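PDB 4Z7K: Cas6b from Methanococcus maripaludis, which probably binds CRISPR repeat RNA and cleaves the precursor transcript into mature CRISPR RNAs, acting as an endoribonuclease of the Cas6 family. Local coordinates for residues F27-Y31 against K77-E82; Y49-Q53 against I64-G70; T109-Y115 against E191-D197. Residue numbers count along the deposited sequence, not the author numbering.

Interaction 1. Residues F27-Y31 against K77-E82; sequences FAKKY and KRIFFE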
loop_
_atom_site.group_PDB
_atom_site.type_symbol
_atom_site.label_atom_id
_atom_site.label_comp_id
_atom_site.label_asym_id
_atom_site.label_seq_id
_atom_site.Cartn_x
_atom_site.Cartn_y
_atom_site.Cartn_z
ATOM N N PHE B 27 11.331 -18.887 14.181
ATOM C CA PHE B 27 10.512 -18.961 15.389
ATOM C C PHE B 27 9.025 -19.073 15.047
ATOM O O PHE B 27 8.207 -19.464 15.883
ATOM C CB PHE B 27 10.787 -17.765 16.292
ATOM C CG PHE B 27 12.044 -17.913 17.118
ATOM C CD1 PHE B 27 13.269 -17.467 16.618
ATOM C CD2 PHE B 27 12.007 -18.479 18.385
ATOM C CE1 PHE B 27 14.430 -17.586 17.363
ATOM C CE2 PHE B 27 13.171 -18.604 19.140
ATOM C CZ PHE B 27 14.384 -18.156 18.623
ATOM N N ALA B 28 8.657 -18.618 13.855
ATOM C CA ALA B 28 7.273 -18.747 13.420
ATOM C C ALA B 28 6.827 -20.196 13.241
ATOM O O ALA B 28 5.640 -20.479 13.412
ATOM C CB ALA B 28 7.061 -17.993 12.133
ATOM N N LYS B 29 7.750 -21.116 12.936
ATOM C CA LYS B 29 7.380 -22.531 12.742
ATOM C C LYS B 29 7.547 -23.396 13.983
ATOM O O LYS B 29 6.655 -24.179 14.308
ATOM C CB LYS B 29 8.179 -23.161 11.579
ATOM C CG LYS B 29 8.572 -24.636 11.818
ATOM C CD LYS B 29 7.434 -25.678 11.607
ATOM C CE LYS B 29 8.021 -27.125 11.774
ATOM N NZ LYS B 29 7.050 -28.197 12.109
ATOM N N LYS B 30 8.638 -23.220 14.720
ATOM C CA LYS B 30 8.775 -23.978 15.954
ATOM C C LYS B 30 7.811 -23.449 17.016
ATOM O O LYS B 30 7.541 -24.120 18.015
ATOM C CB LYS B 30 10.235 -23.971 16.448
ATOM C CG LYS B 30 10.414 -24.376 17.920
ATOM C CD LYS B 30 11.865 -24.544 18.360
ATOM C CE LYS B 30 12.383 -25.908 17.899
ATOM N NZ LYS B 30 13.756 -26.178 18.403
ATOM N N TYR B 31 7.227 -22.283 16.771
ATOM C CA TYR B 31 6.234 -21.775 17.703
ATOM C C TYR B 31 5.020 -21.199 17.009
ATOM O O TYR B 31 4.600 -20.089 17.327
ATOM C CB TYR B 31 6.843 -20.704 18.611
ATOM C CG TYR B 31 7.943 -21.238 19.475
ATOM C CD1 TYR B 31 7.684 -21.674 20.758
ATOM C CD2 TYR B 31 9.254 -21.287 19.011
ATOM C CE1 TYR B 31 8.679 -22.165 21.533
ATOM C CE2 TYR B 31 10.271 -21.763 19.798
ATOM C CZ TYR B 31 9.983 -22.208 21.061
ATOM O OH TYR B 31 11.009 -22.701 21.848
ATOM N N LYS B 77 8.353 -20.408 27.664
ATOM C CA LYS B 77 9.020 -21.360 26.832
ATOM C C LYS B 77 10.441 -20.834 26.939
ATOM O O LYS B 77 10.675 -19.662 26.732
ATOM C CB LYS B 77 8.501 -21.397 25.406
ATOM C CG LYS B 77 9.307 -22.347 24.518
ATOM C CD LYS B 77 9.943 -23.533 25.264
ATOM C CE LYS B 77 10.138 -24.773 24.387
ATOM N NZ LYS B 77 8.860 -25.488 24.057
ATOM N N ARG B 78 11.373 -21.711 27.282
ATOM C CA ARG B 78 12.752 -21.352 27.557
ATOM C C ARG B 78 13.504 -21.129 26.273
ATOM O O ARG B 78 14.127 -22.041 25.740
ATOM C CB ARG B 78 13.411 -22.429 28.425
ATOM C CG ARG B 78 12.377 -23.347 29.066
ATOM C CD ARG B 78 12.945 -24.386 30.017
ATOM N NE ARG B 78 11.897 -24.806 30.953
ATOM C CZ ARG B 78 12.107 -25.339 32.156
ATOM N NH1 ARG B 78 13.346 -25.533 32.589
ATOM N NH2 ARG B 78 11.078 -25.696 32.920
ATOM N N ILE B 79 13.298 -19.946 25.708
ATOM C CA ILE B 79 13.981 -19.471 24.497
ATOM C C ILE B 79 15.486 -19.138 24.726
ATOM O O ILE B 79 16.319 -19.271 23.814
ATOM C CB ILE B 79 13.224 -18.277 23.920
ATOM C CG1 ILE B 79 11.816 -18.741 23.572
ATOM C CG2 ILE B 79 13.911 -17.742 22.666
ATOM C CD1 ILE B 79 10.843 -17.638 23.458
ATOM N N PHE B 80 15.845 -18.664 25.916
ATOM C CA PHE B 80 17.229 -18.257 26.100
ATOM C C PHE B 80 18.135 -19.488 26.230
ATOM O O PHE B 80 19.333 -19.405 25.952
ATOM C CB PHE B 80 17.392 -17.309 27.281
ATOM C CG PHE B 80 16.482 -17.578 28.423
ATOM C CD1 PHE B 80 16.895 -18.352 29.485
ATOM C CD2 PHE B 80 15.233 -16.986 28.473
ATOM C CE1 PHE B 80 16.054 -18.575 30.558
ATOM C CE2 PHE B 80 14.394 -17.204 29.534
ATOM C CZ PHE B 80 14.803 -17.998 30.582
ATOM N N PHE B 81 17.590 -20.617 26.682
ATOM C CA PHE B 81 18.315 -21.871 26.505
ATOM C C PHE B 81 17.790 -22.525 25.255
ATOM O O PHE B 81 17.066 -23.499 25.349
ATOM C CB PHE B 81 18.081 -22.836 27.666
ATOM C CG PHE B 81 18.204 -22.216 29.013
ATOM C CD1 PHE B 81 17.153 -22.279 29.912
ATOM C CD2 PHE B 81 19.368 -21.567 29.386
ATOM C CE1 PHE B 81 17.259 -21.710 31.167
ATOM C CE2 PHE B 81 19.483 -20.992 30.640
ATOM C CZ PHE B 81 18.423 -21.068 31.535
ATOM N N GLU B 82 18.185 -22.071 24.080
ATOM C CA GLU B 82 17.557 -22.628 22.896
ATOM C C GLU B 82 18.507 -23.451 22.082
ATOM O O GLU B 82 19.677 -23.110 21.947
ATOM C CB GLU B 82 17.030 -21.492 22.016
ATOM C CG GLU B 82 16.591 -21.836 20.575
ATOM C CD GLU B 82 15.196 -22.427 20.434
ATOM O OE1 GLU B 82 14.438 -22.459 21.432
ATOM O OE2 GLU B 82 14.851 -22.830 19.298
#

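Interaction 2. Residues Y49-Q53 against I64-G70; sequences YPQIQ and IGIGSLG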
loop_
_atom_site.group_PDB
_atom_site.type_symbol
_atom_site.label_atom_id
_atom_site.label_comp_id
_atom_site.label_asym_id
_atom_site.label_seq_id
_atom_site.Cartn_x
_atom_site.Cartn_y
_atom_site.Cartn_z
ATOM N N TYR B 49 0.621 -3.544 18.261
ATOM C CA TYR B 49 2.068 -3.405 18.253
ATOM C C TYR B 49 2.718 -4.640 18.852
ATOM O O TYR B 49 2.444 -4.961 20.020
ATOM C CB TYR B 49 2.475 -2.172 19.051
ATOM C CG TYR B 49 3.968 -1.923 19.114
ATOM C CD1 TYR B 49 4.691 -1.601 17.962
ATOM C CD2 TYR B 49 4.643 -1.959 20.322
ATOM C CE1 TYR B 49 6.042 -1.355 18.013
ATOM C CE2 TYR B 49 5.995 -1.713 20.387
ATOM C CZ TYR B 49 6.692 -1.411 19.228
ATOM O OH TYR B 49 8.044 -1.167 19.292
ATOM N N PRO B 50 3.609 -5.308 18.065
ATOM C CA PRO B 50 4.296 -6.575 18.397
ATOM C C PRO B 50 5.115 -6.489 19.677
ATOM O O PRO B 50 6.014 -5.652 19.759
ATOM C CB PRO B 50 5.209 -6.826 17.188
ATOM C CG PRO B 50 4.574 -6.084 16.089
ATOM C CD PRO B 50 3.962 -4.854 16.711
ATOM N N GLN B 51 4.801 -7.330 20.662
ATOM C CA GLN B 51 5.516 -7.291 21.932
ATOM C C GLN B 51 6.561 -8.389 21.944
ATOM O O GLN B 51 7.230 -8.616 22.955
ATOM C CB GLN B 51 4.535 -7.359 23.108
ATOM C CG GLN B 51 3.135 -6.878 22.695
ATOM C CD GLN B 51 2.170 -6.675 23.855
ATOM O OE1 GLN B 51 2.553 -6.746 25.025
ATOM N NE2 GLN B 51 0.906 -6.405 23.527
ATOM N N ILE B 52 6.684 -9.056 20.796
ATOM C CA ILE B 52 7.866 -9.853 20.461
ATOM C C ILE B 52 8.349 -9.444 19.069
ATOM O O ILE B 52 7.610 -9.609 18.099
ATOM C CB ILE B 52 7.599 -11.381 20.467
ATOM C CG1 ILE B 52 7.489 -11.916 21.889
ATOM C CG2 ILE B 52 8.745 -12.128 19.778
ATOM C CD1 ILE B 52 8.792 -11.913 22.616
ATOM N N GLN B 53 9.580 -8.930 18.971
ATOM C CA GLN B 53 10.144 -8.447 17.696
ATOM C C GLN B 53 11.527 -9.042 17.405
ATOM O O GLN B 53 12.369 -9.152 18.298
ATOM C CB GLN B 53 10.265 -6.924 17.708
ATOM C CG GLN B 53 9.063 -6.205 18.255
ATOM C CD GLN B 53 9.353 -4.752 18.526
ATOM O OE1 GLN B 53 10.216 -4.156 17.883
ATOM N NE2 GLN B 53 8.653 -4.172 19.494
ATOM N N ILE B 64 13.383 -9.315 21.121
ATOM C CA ILE B 64 12.861 -8.395 22.120
ATOM C C ILE B 64 11.519 -8.872 22.640
ATOM O O ILE B 64 10.653 -9.257 21.855
ATOM C CB ILE B 64 12.697 -6.980 21.557
ATOM C CG1 ILE B 64 13.932 -6.577 20.773
ATOM C CG2 ILE B 64 12.469 -5.988 22.677
ATOM C CD1 ILE B 64 15.062 -6.145 21.664
ATOM N N GLY B 65 11.348 -8.858 23.961
ATOM C CA GLY B 65 10.048 -9.138 24.532
ATOM C C GLY B 65 9.625 -7.972 25.395
ATOM O O GLY B 65 10.413 -7.493 26.223
ATOM N N ILE B 66 8.373 -7.540 25.260
ATOM C CA ILE B 66 7.973 -6.316 25.937
ATOM C C ILE B 66 6.738 -6.541 26.775
ATOM O O ILE B 66 5.783 -7.198 26.336
ATOM C CB ILE B 66 7.654 -5.168 24.962
ATOM C CG1 ILE B 66 8.518 -5.214 23.709
ATOM C CG2 ILE B 66 7.767 -3.834 25.675
ATOM C CD1 ILE B 66 7.860 -4.514 22.551
ATOM N N GLY B 67 6.775 -5.980 27.981
ATOM C CA GLY B 67 5.706 -6.108 28.957
ATOM C C GLY B 67 5.572 -7.513 29.521
ATOM O O GLY B 67 6.163 -8.469 29.004
ATOM N N SER B 68 4.751 -7.638 30.557
ATOM C CA SER B 68 4.509 -8.919 31.193
ATOM C C SER B 68 4.117 -9.959 30.163
ATOM O O SER B 68 4.522 -11.112 30.263
ATOM C CB SER B 68 3.422 -8.794 32.250
ATOM O OG SER B 68 2.198 -8.427 31.642
ATOM N N LEU B 69 3.302 -9.549 29.193
ATOM C CA LEU B 69 2.838 -10.443 28.132
ATOM C C LEU B 69 3.992 -10.993 27.278
ATOM O O LEU B 69 4.006 -12.178 26.914
ATOM C CB LEU B 69 1.825 -9.731 27.237
ATOM C CG LEU B 69 1.253 -10.564 26.085
ATOM C CD1 LEU B 69 0.306 -11.605 26.619
ATOM C CD2 LEU B 69 0.562 -9.690 25.050
ATOM N N GLY B 70 4.933 -10.119 26.923
ATOM C CA GLY B 70 6.051 -10.513 26.077
ATOM C C GLY B 70 7.102 -11.311 26.823
ATOM O O GLY B 70 7.473 -12.416 26.423
#

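Interaction 3. Residues T109-Y115 against E191-D197; sequences TDKILKY and EFYINFD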
loop_
_atom_site.group_PDB
_atom_site.type_symbol
_atom_site.label_atom_id
_atom_site.label_comp_id
_atom_site.label_asym_id
_atom_site.label_seq_id
_atom_site.Cartn_x
_atom_site.Cartn_y
_atom_site.Cartn_z
ATOM N N THR B 109 8.346 13.201 28.113
ATOM C CA THR B 109 9.304 13.915 28.928
ATOM C C THR B 109 9.365 15.382 28.520
ATOM O O THR B 109 9.170 15.718 27.349
ATOM C CB THR B 109 10.687 13.281 28.799
ATOM O OG1 THR B 109 11.104 13.335 27.424
ATOM C CG2 THR B 109 10.620 11.821 29.229
ATOM N N ASP B 110 9.649 16.257 29.476
ATOM C CA ASP B 110 9.775 17.679 29.174
ATOM C C ASP B 110 11.184 17.972 28.720
ATOM O O ASP B 110 11.498 19.088 28.307
ATOM C CB ASP B 110 9.410 18.552 30.383
ATOM C CG ASP B 110 7.910 18.682 30.586
ATOM O OD1 ASP B 110 7.139 18.265 29.691
ATOM O OD2 ASP B 110 7.505 19.200 31.648
ATOM N N LYS B 111 12.014 16.942 28.699
ATOM C CA LYS B 111 13.371 17.135 28.238
ATOM C C LYS B 111 13.528 16.392 26.937
ATOM O O LYS B 111 12.838 15.397 26.699
ATOM C CB LYS B 111 14.371 16.579 29.245
ATOM C CG LYS B 111 15.792 16.752 28.803
ATOM C CD LYS B 111 16.786 16.397 29.874
ATOM C CE LYS B 111 17.012 14.879 29.787
ATOM N NZ LYS B 111 18.203 14.512 28.960
ATOM N N ILE B 112 14.423 16.875 26.085
ATOM C CA ILE B 112 14.437 16.380 24.726
ATOM C C ILE B 112 15.590 15.408 24.512
ATOM O O ILE B 112 16.746 15.689 24.866
ATOM C CB ILE B 112 14.456 17.547 23.737
ATOM C CG1 ILE B 112 13.104 18.256 23.849
ATOM C CG2 ILE B 112 14.692 17.055 22.331
ATOM C CD1 ILE B 112 12.611 18.898 22.600
ATOM N N LEU B 113 15.251 14.281 23.884
ATOM C CA LEU B 113 16.145 13.138 23.777
ATOM C C LEU B 113 16.470 12.788 22.337
ATOM O O LEU B 113 15.623 12.916 21.450
ATOM C CB LEU B 113 15.520 11.924 24.461
ATOM C CG LEU B 113 15.079 12.092 25.912
ATOM C CD1 LEU B 113 13.940 11.118 26.226
ATOM C CD2 LEU B 113 16.288 11.904 26.848
ATOM N N LYS B 114 17.687 12.302 22.116
ATOM C CA LYS B 114 18.138 12.004 20.765
ATOM C C LYS B 114 18.286 10.517 20.510
ATOM O O LYS B 114 18.973 9.820 21.248
ATOM C CB LYS B 114 19.463 12.709 20.477
ATOM C CG LYS B 114 19.851 12.706 19.002
ATOM C CD LYS B 114 21.242 13.261 18.786
ATOM C CE LYS B 114 21.592 13.240 17.317
ATOM N NZ LYS B 114 22.962 13.770 17.091
ATOM N N TYR B 115 17.674 10.062 19.423
ATOM C CA TYR B 115 17.623 8.655 19.056
ATOM C C TYR B 115 18.277 8.431 17.705
ATOM O O TYR B 115 18.421 9.365 16.914
ATOM C CB TYR B 115 16.165 8.179 19.026
ATOM C CG TYR B 115 15.473 8.242 20.377
ATOM C CD1 TYR B 115 15.586 7.209 21.298
ATOM C CD2 TYR B 115 14.756 9.366 20.753
ATOM C CE1 TYR B 115 14.951 7.278 22.534
ATOM C CE2 TYR B 115 14.135 9.444 21.992
ATOM C CZ TYR B 115 14.237 8.402 22.874
ATOM O OH TYR B 115 13.624 8.505 24.096
ATOM N N GLU B 191 18.798 10.231 12.231
ATOM C CA GLU B 191 18.772 10.685 13.608
ATOM C C GLU B 191 17.470 11.424 13.829
ATOM O O GLU B 191 16.945 12.004 12.884
ATOM C CB GLU B 191 19.929 11.657 13.849
ATOM C CG GLU B 191 21.257 11.325 13.150
ATOM C CD GLU B 191 22.206 12.537 13.078
ATOM O OE1 GLU B 191 21.959 13.555 13.779
ATOM O OE2 GLU B 191 23.201 12.470 12.318
ATOM N N PHE B 192 16.922 11.414 15.043
ATOM C CA PHE B 192 15.792 12.303 15.315
ATOM C C PHE B 192 15.733 12.679 16.799
ATOM O O PHE B 192 16.262 11.959 17.639
ATOM C CB PHE B 192 14.483 11.679 14.843
ATOM C CG PHE B 192 14.036 10.490 15.643
ATOM C CD1 PHE B 192 13.327 10.653 16.825
ATOM C CD2 PHE B 192 14.270 9.211 15.193
ATOM C CE1 PHE B 192 12.890 9.564 17.551
ATOM C CE2 PHE B 192 13.831 8.114 15.921
ATOM C CZ PHE B 192 13.145 8.294 17.097
ATOM N N TYR B 193 15.085 13.800 17.115
ATOM C CA TYR B 193 15.015 14.320 18.491
ATOM C C TYR B 193 13.559 14.366 18.914
ATOM O O TYR B 193 12.705 14.659 18.088
ATOM C CB TYR B 193 15.622 15.725 18.612
ATOM C CG TYR B 193 17.098 15.872 18.294
ATOM C CD1 TYR B 193 18.047 15.957 19.308
ATOM C CD2 TYR B 193 17.536 15.962 16.977
ATOM C CE1 TYR B 193 19.394 16.116 19.010
ATOM C CE2 TYR B 193 18.871 16.108 16.667
ATOM C CZ TYR B 193 19.801 16.183 17.681
ATOM O OH TYR B 193 21.136 16.329 17.347
ATOM N N ILE B 194 13.250 14.078 20.175
ATOM C CA ILE B 194 11.846 14.122 20.587
ATOM C C ILE B 194 11.674 14.253 22.100
ATOM O O ILE B 194 12.556 13.866 22.872
ATOM C CB ILE B 194 11.089 12.851 20.066
ATOM C CG1 ILE B 194 9.579 13.018 20.146
ATOM C CG2 ILE B 194 11.530 11.594 20.785
ATOM C CD1 ILE B 194 8.864 12.065 19.252
ATOM N N ASN B 195 10.544 14.831 22.512
ATOM C CA ASN B 195 10.200 14.954 23.922
ATOM C C ASN B 195 9.456 13.715 24.356
ATOM O O ASN B 195 8.494 13.794 25.117
ATOM C CB ASN B 195 9.359 16.203 24.206
ATOM C CG ASN B 195 8.004 16.175 23.528
ATOM O OD1 ASN B 195 7.871 15.707 22.406
ATOM N ND2 ASN B 195 6.989 16.685 24.213
ATOM N N PHE B 196 9.835 12.579 23.789
ATOM C CA PHE B 196 9.300 11.311 24.248
ATOM C C PHE B 196 10.392 10.328 24.624
ATOM O O PHE B 196 11.502 10.391 24.094
ATOM C CB PHE B 196 8.406 10.691 23.198
ATOM C CG PHE B 196 7.504 9.642 23.751
ATOM C CD1 PHE B 196 6.402 9.997 24.503
ATOM C CD2 PHE B 196 7.746 8.311 23.522
ATOM C CE1 PHE B 196 5.570 9.048 25.009
ATOM C CE2 PHE B 196 6.905 7.360 24.029
ATOM C CZ PHE B 196 5.823 7.724 24.773
ATOM N N ASP B 197 10.075 9.405 25.527
ATOM C CA ASP B 197 11.084 8.481 26.023
ATOM C C ASP B 197 10.882 7.060 25.522
ATOM O O ASP B 197 9.871 6.444 25.795
ATOM C CB ASP B 197 11.098 8.493 27.540
ATOM C CG ASP B 197 12.405 8.020 28.104
ATOM O OD1 ASP B 197 12.920 6.966 27.658
ATOM O OD2 ASP B 197 12.933 8.729 28.983
#

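Interaction 1. Residues F27-Y31 against K77-E82
F27 and K30 at the end of helix 20-30, and Y31 just after it, reach across to the loop that follows helix 67-76 in the N-terminal domain. The two backbones stay well apart, with nearest CA pairs of 9.8 Å for F27 and I79 and 9.6 Å for Y31 and K77, so side chains make the contact. F27 takes an m rotamer that sends its ring toward the loop. Its CE2 lies 3.7 Å from CG2 of I79. I79 is also m at chi1, and F73 and L74 of helix 67-76 pack on it from its own side. Y31, again m, extends its ring alongside F27 and brings its hydroxyl to E82. The bond from Y31 OH to E82 OE1 is weak at 3.5 Å. K30 is extended at chi1 and chi2 and then bends at chi3 (m), which carries NZ to 3.6 Å from E82 OE2, a long salt bridge. E82 itself is t then p, and its OE2 is also hydrogen-bonded to Y26 OH. Beyond the contact, A28 packs on a sugar of the bound RNA. The buried carboxylate thus has Y26 as its strongest partner, and the polar links between the two segments are loose beside the apolar F27-I79 packing.

Interaction 2. Residues Y49-Q53 against I64-G70
Q51 lays its side chain over I66, CB to CB at 4.2 Å, and runs on to L69, where Q51 OE1 is 3.6 Å from L69 CD2. Its carbonyl points into the other segment. Q51 O accepts a hydrogen bond from I66 N at 2.8 Å and sits 3.8 Å from G70 CA. A CB on G70 would clash with that oxygen. The bonding continues into the antiparallel hairpin of strands 52-57 and 60-66. Q53 and I64 form a hydrogen-bonded pair, with Q53 N to I64 O at 3.1 Å and I64 N to Q53 O at 3.0 Å. Between these bonds, I52 and G65 form a non-hydrogen-bonded pair, and I52 CD1 lies 3.6 Å from G65 CA. In the N-terminal four-stranded sheet, strand 52-57 is outermost and strand 60-66 pairs with strand 2-9. After I66, the chain passes through G67, with positive phi, into helix 67-76. Q53 NE2 donates to P50 O at 3.0 Å, within the segment. Y49 CE2 meets I66 CD1 at 4.0 Å, while the Y49 hydroxyl bonds to G203 O.

Interaction 3. Residues T109-Y115 against E191-D197
This is an antiparallel strand pairing in the middle of the C-terminal sheet, where strand 112-117 lies between 186-194 and 215-217. The short strand axes are 4.7 Å apart at 161°. L113 and I194 form one hydrogen-bonded pair, with both N-to-O distances 2.9 Å. Y115 and F192 form the other, with Y115 N to F192 O at 3.0 Å and F192 N to Y115 O at 3.2 Å. The Y115 CB packs over the F192 ring face, a CH-pi contact. The Y115 hydroxyl donates to F196 O at 2.8 Å and also bonds I198 N. K114 lies with Y193 on the other face. Its CG sits over the Y193 ring, and K114 NZ makes a salt bridge to E191 OE1 at 3.5 Å. Both chains turn a corner, at 110-111 and 195-196, yet T109 N still bonds N195 O at 3.1 Å. A four-stranded antiparallel sheet of order 2-3-1-4, here with L148 of helix 137-158 packed on F192 and I194, matches the ferredoxin-like RAMP domains of Cas6 proteins.

How the interactions relate
From the N terminus, the chain first lays down strand 2-9 and helix 20-30. Interaction 1 then closes a long loop, joining residues 27-31 to 77-82. Within that loop, interaction 2 closes a much shorter one between 49-53 and 64-70. These two contacts lie on one side of the chain's centre, their centres about 14 Å apart without touching. The chain goes on through strand 98-109 to the C-terminal half. Interaction 3 comes later, in series, and spans both helices 126-133 and 137-158. Its centre is about 34 Å from that of interaction 1 and about 22 Å from that of interaction 2. Interaction 1 ties helix 20-30 to the loop after helix 67-76, interaction 2 pairs the hairpin strands, and interaction 3 pairs strands 112-117 and 186-194.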